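PDB 4FEX: aminoglycoside 3'-phosphotransferase AphA1-IAB from Acinetobacter baumannii, which catalyses ATP-dependent phosphorylation of the 3'-hydroxyl of kanamycin and related aminoglycosides, thereby conferring resistance to these antibiotics. Local coordinates for the N-(3-chlorophenyl)-6,7-dimethoxyquinazolin-4-amine site. Sequence-based numbering; all coordinates share one arbitrary frame.

The N-(3-chlorophenyl)-6,7-dimethoxyquinazolin-4-amine site. Residues 41, 54, 56, 69, 73, 83, 99, 101-102, 104, 106, 203, 206, 216. With 0TO (N-(3-chlorophenyl)-6,7-dimethoxyquinazolin-4-amine), chain B.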
ATOM      1  N   ILE A  41       8.764  -4.557 -12.465  1.00 54.01           N
ATOM      2  CA  ILE A  41       8.585  -5.783 -11.695  1.00 55.44           C
ATOM      3  C   ILE A  41       8.646  -7.032 -12.558  1.00 56.22           C
ATOM      4  O   ILE A  41       7.825  -7.214 -13.442  1.00 61.45           O
ATOM      5  CB  ILE A  41       7.247  -5.805 -10.969  1.00 49.44           C
ATOM      6  CG1 ILE A  41       7.194  -4.691  -9.938  1.00 59.58           C
ATOM      7  CG2 ILE A  41       7.034  -7.153 -10.315  1.00 47.07           C
ATOM      8  CD1 ILE A  41       6.038  -4.818  -8.974  1.00 67.45           C
ATOM      9  N   PHE A  54       9.527 -12.378  -6.816  1.00 43.31           N
ATOM     10  CA  PHE A  54       9.471 -11.100  -7.516  1.00 45.52           C
ATOM     11  C   PHE A  54      10.786 -10.358  -7.401  1.00 44.30           C
ATOM     12  O   PHE A  54      11.420 -10.363  -6.354  1.00 50.37           O
ATOM     13  CB  PHE A  54       8.330 -10.225  -7.006  1.00 47.66           C
ATOM     14  CG  PHE A  54       6.976 -10.706  -7.413  1.00 47.62           C
ATOM     15  CD1 PHE A  54       6.437 -10.342  -8.637  1.00 53.21           C
ATOM     16  CD2 PHE A  54       6.242 -11.522  -6.582  1.00 42.28           C
ATOM     17  CE1 PHE A  54       5.185 -10.784  -9.012  1.00 54.02           C
ATOM     18  CE2 PHE A  54       4.998 -11.965  -6.949  1.00 47.32           C
ATOM     19  CZ  PHE A  54       4.464 -11.595  -8.159  1.00 50.37           C
ATOM     20  N   LYS A  56      12.032  -6.537  -8.009  1.00 45.14           N
ATOM     21  CA  LYS A  56      11.686  -5.147  -8.319  1.00 47.02           C
ATOM     22  C   LYS A  56      12.974  -4.469  -8.769  1.00 50.00           C
ATOM     23  O   LYS A  56      14.023  -4.714  -8.178  1.00 45.84           O
ATOM     24  CB  LYS A  56      11.117  -4.424  -7.085  1.00 41.87           C
ATOM     25  CG  LYS A  56       9.600  -4.158  -7.080  1.00 49.78           C
ATOM     26  CD  LYS A  56       9.273  -2.848  -6.340  1.00 55.82           C
ATOM     27  CE  LYS A  56       7.783  -2.462  -6.396  1.00 68.31           C
ATOM     28  NZ  LYS A  56       7.502  -0.961  -6.457  1.00 63.13           N
ATOM     29  N   GLU A  69      11.491   0.396   0.335  1.00 36.11           N
ATOM     30  CA  GLU A  69      10.622  -0.753   0.519  1.00 39.31           C
ATOM     31  C   GLU A  69      11.379  -1.897   1.185  1.00 41.83           C
ATOM     32  O   GLU A  69      10.855  -2.580   2.070  1.00 45.01           O
ATOM     33  CB  GLU A  69      10.037  -1.206  -0.816  1.00 42.81           C
ATOM     34  CG  GLU A  69       8.943  -2.240  -0.663  1.00 49.21           C
ATOM     35  CD  GLU A  69       8.375  -2.719  -1.988  1.00 58.86           C
ATOM     36  OE1 GLU A  69       8.765  -2.164  -3.052  1.00 59.18           O
ATOM     37  OE2 GLU A  69       7.536  -3.652  -1.947  1.00 59.07           O
ATOM     38  N   LEU A  73      10.252  -3.698   4.572  1.00 38.55           N
ATOM     39  CA  LEU A  73       9.997  -5.133   4.545  1.00 35.00           C
ATOM     40  C   LEU A  73      10.776  -5.783   5.661  1.00 40.90           C
ATOM     41  O   LEU A  73      10.287  -6.662   6.370  1.00 45.64           O
ATOM     42  CB  LEU A  73      10.463  -5.724   3.226  1.00 35.23           C
ATOM     43  CG  LEU A  73       9.336  -5.954   2.226  1.00 50.81           C
ATOM     44  CD1 LEU A  73       9.872  -6.301   0.844  1.00 41.98           C
ATOM     45  CD2 LEU A  73       8.371  -7.030   2.751  1.00 46.43           C
ATOM     46  N   PRO A  83       6.394 -10.713   2.413  1.00 48.87           N
ATOM     47  CA  PRO A  83       7.337 -11.470   1.581  1.00 52.58           C
ATOM     48  C   PRO A  83       8.737 -11.388   2.207  1.00 53.59           C
ATOM     49  O   PRO A  83       9.092 -10.335   2.726  1.00 52.02           O
ATOM     50  CB  PRO A  83       7.330 -10.714   0.245  1.00 45.57           C
ATOM     51  CG  PRO A  83       6.121  -9.846   0.269  1.00 48.36           C
ATOM     52  CD  PRO A  83       5.816  -9.558   1.701  1.00 46.40           C
ATOM     53  N   THR A  99      12.276 -10.890  -3.698  1.00 36.67           N
ATOM     54  CA  THR A  99      11.476 -11.392  -2.578  1.00 39.31           C
ATOM     55  C   THR A  99      10.720 -12.673  -2.929  1.00 43.37           C
ATOM     56  O   THR A  99      10.558 -13.018  -4.100  1.00 44.10           O
ATOM     57  CB  THR A  99      10.462 -10.339  -2.109  1.00 43.77           C
ATOM     58  OG1 THR A  99       9.692  -9.888  -3.234  1.00 42.40           O
ATOM     59  CG2 THR A  99      11.189  -9.141  -1.494  1.00 43.82           C
ATOM     60  N   ALA A 101       7.217 -14.825  -3.126  1.00 52.01           N
ATOM     61  CA  ALA A 101       5.851 -14.412  -3.392  1.00 50.53           C
ATOM     62  C   ALA A 101       4.931 -14.919  -2.314  1.00 52.26           C
ATOM     63  O   ALA A 101       5.172 -15.966  -1.724  1.00 49.69           O
ATOM     64  CB  ALA A 101       5.372 -14.900  -4.755  1.00 44.75           C
ATOM     65  N   ILE A 102       3.877 -14.151  -2.059  1.00 55.85           N
ATOM     66  CA  ILE A 102       2.787 -14.614  -1.240  1.00 47.96           C
ATOM     67  C   ILE A 102       1.730 -15.226  -2.150  1.00 51.51           C
ATOM     68  O   ILE A 102       1.078 -14.531  -2.935  1.00 54.00           O
ATOM     69  CB  ILE A 102       2.223 -13.497  -0.366  1.00 48.89           C
ATOM     70  CG1 ILE A 102       3.331 -12.968   0.533  1.00 50.95           C
ATOM     71  CG2 ILE A 102       1.070 -14.011   0.504  1.00 45.18           C
ATOM     72  CD1 ILE A 102       2.828 -12.100   1.663  1.00 62.75           C
ATOM     73  N   GLY A 104      -1.617 -16.723  -3.480  1.00 56.35           N
ATOM     74  CA  GLY A 104      -3.008 -16.404  -3.240  1.00 53.56           C
ATOM     75  C   GLY A 104      -3.525 -15.363  -4.198  1.00 51.72           C
ATOM     76  O   GLY A 104      -2.870 -15.048  -5.186  1.00 56.35           O
ATOM     77  N   THR A 106      -5.582 -11.383  -4.700  1.00 50.43           N
ATOM     78  CA  THR A 106      -5.691 -10.120  -3.993  1.00 48.15           C
ATOM     79  C   THR A 106      -7.056 -10.071  -3.358  1.00 49.71           C
ATOM     80  O   THR A 106      -7.943 -10.814  -3.757  1.00 56.32           O
ATOM     81  CB  THR A 106      -5.471  -8.889  -4.886  1.00 46.02           C
ATOM     82  OG1 THR A 106      -6.561  -8.735  -5.794  1.00 54.68           O
ATOM     83  CG2 THR A 106      -4.199  -9.025  -5.654  1.00 51.91           C
ATOM     84  N   ASP A 203      -5.675  -4.109  -3.578  1.00 49.00           N
ATOM     85  CA  ASP A 203      -4.683  -4.799  -4.406  1.00 47.41           C
ATOM     86  C   ASP A 203      -3.517  -5.301  -3.578  1.00 49.67           C
ATOM     87  O   ASP A 203      -2.764  -6.171  -4.021  1.00 56.96           O
ATOM     88  CB  ASP A 203      -4.159  -3.876  -5.509  1.00 46.84           C
ATOM     89  CG  ASP A 203      -5.241  -3.479  -6.503  1.00 61.42           C
ATOM     90  OD1 ASP A 203      -5.967  -4.385  -6.978  1.00 62.02           O
ATOM     91  OD2 ASP A 203      -5.370  -2.264  -6.794  1.00 59.28           O
ATOM     92  N   ILE A 206      -3.206  -9.972   0.537  1.00 48.47           N
ATOM     93  CA  ILE A 206      -3.278 -11.243  -0.175  1.00 46.48           C
ATOM     94  C   ILE A 206      -4.096 -12.283   0.595  1.00 48.43           C
ATOM     95  O   ILE A 206      -3.768 -12.629   1.741  1.00 48.39           O
ATOM     96  CB  ILE A 206      -1.851 -11.779  -0.496  1.00 45.08           C
ATOM     97  CG1 ILE A 206      -0.949 -10.643  -0.994  1.00 43.89           C
ATOM     98  CG2 ILE A 206      -1.892 -12.907  -1.520  1.00 43.17           C
ATOM     99  CD1 ILE A 206      -1.486  -9.898  -2.227  1.00 49.16           C
ATOM    100  N   ILE A 216       1.360  -6.736   0.879  1.00 38.39           N
ATOM    101  CA  ILE A 216       2.488  -6.386   0.045  1.00 40.16           C
ATOM    102  C   ILE A 216       2.571  -4.880  -0.116  1.00 39.33           C
ATOM    103  O   ILE A 216       1.732  -4.138   0.384  1.00 43.14           O
ATOM    104  CB  ILE A 216       2.367  -7.017  -1.347  1.00 40.29           C
ATOM    105  CG1 ILE A 216       1.099  -6.499  -2.038  1.00 57.83           C
ATOM    106  CG2 ILE A 216       2.320  -8.510  -1.236  1.00 39.64           C
ATOM    107  CD1 ILE A 216       0.978  -6.849  -3.527  1.00 53.28           C
TER
HETATM  108  C21 0TO B 302       7.634  -6.048  -4.379  0.74 62.84           C
HETATM  109  C20 0TO B 302       7.236  -7.112  -3.580  0.74 74.15           C
HETATM  110 CL   0TO B 302       8.122  -7.524  -2.155  0.74 82.11          CL
HETATM  111  C18 0TO B 302       6.109  -7.865  -3.911  0.74 67.68           C
HETATM  112  C19 0TO B 302       6.871  -5.772  -5.508  0.74 75.27           C
HETATM  113  C17 0TO B 302       5.724  -6.519  -5.815  0.74 76.06           C
HETATM  114  C7  0TO B 302       5.381  -7.648  -5.078  0.74 62.77           C
HETATM  115  N6  0TO B 302       4.237  -8.303  -5.330  0.74 54.99           N
HETATM  116  C4  0TO B 302       3.768  -9.412  -4.711  0.74 62.28           C
HETATM  117  N5  0TO B 302       4.502 -10.206  -3.896  0.74 60.25           N
HETATM  118  C8  0TO B 302       4.016 -11.333  -3.384  0.74 55.94           C
HETATM  119  N9  0TO B 302       2.807 -11.790  -3.692  0.74 50.00           N
HETATM  120  C2  0TO B 302       2.549  -9.934  -5.116  0.74 56.84           C
HETATM  121  C1  0TO B 302       2.050 -11.099  -4.540  0.74 46.34           C
HETATM  122  C3  0TO B 302       1.758  -9.184  -5.966  0.74 60.87           C
HETATM  123  C10 0TO B 302       0.492  -9.635  -6.309  0.74 65.60           C
HETATM  124  O11 0TO B 302      -0.260  -8.894  -7.172  0.74 77.28           O
HETATM  125  C14 0TO B 302      -0.994  -7.886  -6.423  0.74 63.77           C
HETATM  126  C12 0TO B 302       0.001 -10.825  -5.770  0.74 67.93           C
HETATM  127  C15 0TO B 302       0.791 -11.562  -4.878  0.74 60.66           C
HETATM  128  O13 0TO B 302      -1.248 -11.258  -6.120  0.74 63.72           O
HETATM  129  C16 0TO B 302      -1.261 -12.693  -6.160  0.74 55.00           C
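Tyrphostin AG1478 (0TO), a small-molecule inhibitor, shows how a flat heterocycle can exploit the nucleotide cleft of a kinase-like fold. It lies between the lobes, contacting the linker that carries Ala101, Ile102 and Gly104, and is modelled at partial occupancy. The quinazoline is clamped between two hydrophobic side chains. Phe54 stacks over one face of the pyrimidine ring, centroids 4.4 Å apart and planes tilted by 26°, with the bridging amine N6 over the phenyl centre. Against the opposite face Ile216 sets two branches: CG2 sits over the pyrimidine, 3.8 Å from its centroid, while the extended CG1 arm carries CD1 to 3.5 Å from C3 of the benzo ring. At the linker, the backbone N of Ile102 hydrogen-bonds the ring nitrogen N9 at 3.1 Å, a hinge contact that probably mimics adenine binding.

The chlorophenyl group is packed tightly in the inner pocket. The Lys56 chain, bent at chi2 and chi4, passes alongside C19, CG lying 3.5 Å from it, and its NZ forms a long salt bridge, 3.8 Å, with Glu69 OE1, the family's conserved lysine-glutamate pair. Leu73 and Pro83 also border the chlorine. The dimethoxy end, probably the more open side, has scattered van der Waals contacts instead of a ring clamp: Gly104 of the linker borders C16, while C14 sits by the backbone O of Asp203 and Thr106 CG2, 3.5 Å from the latter. At the deep end, Thr99 turns both side-chain branches to the chlorine, CG2 lying 3.5 Å from CL.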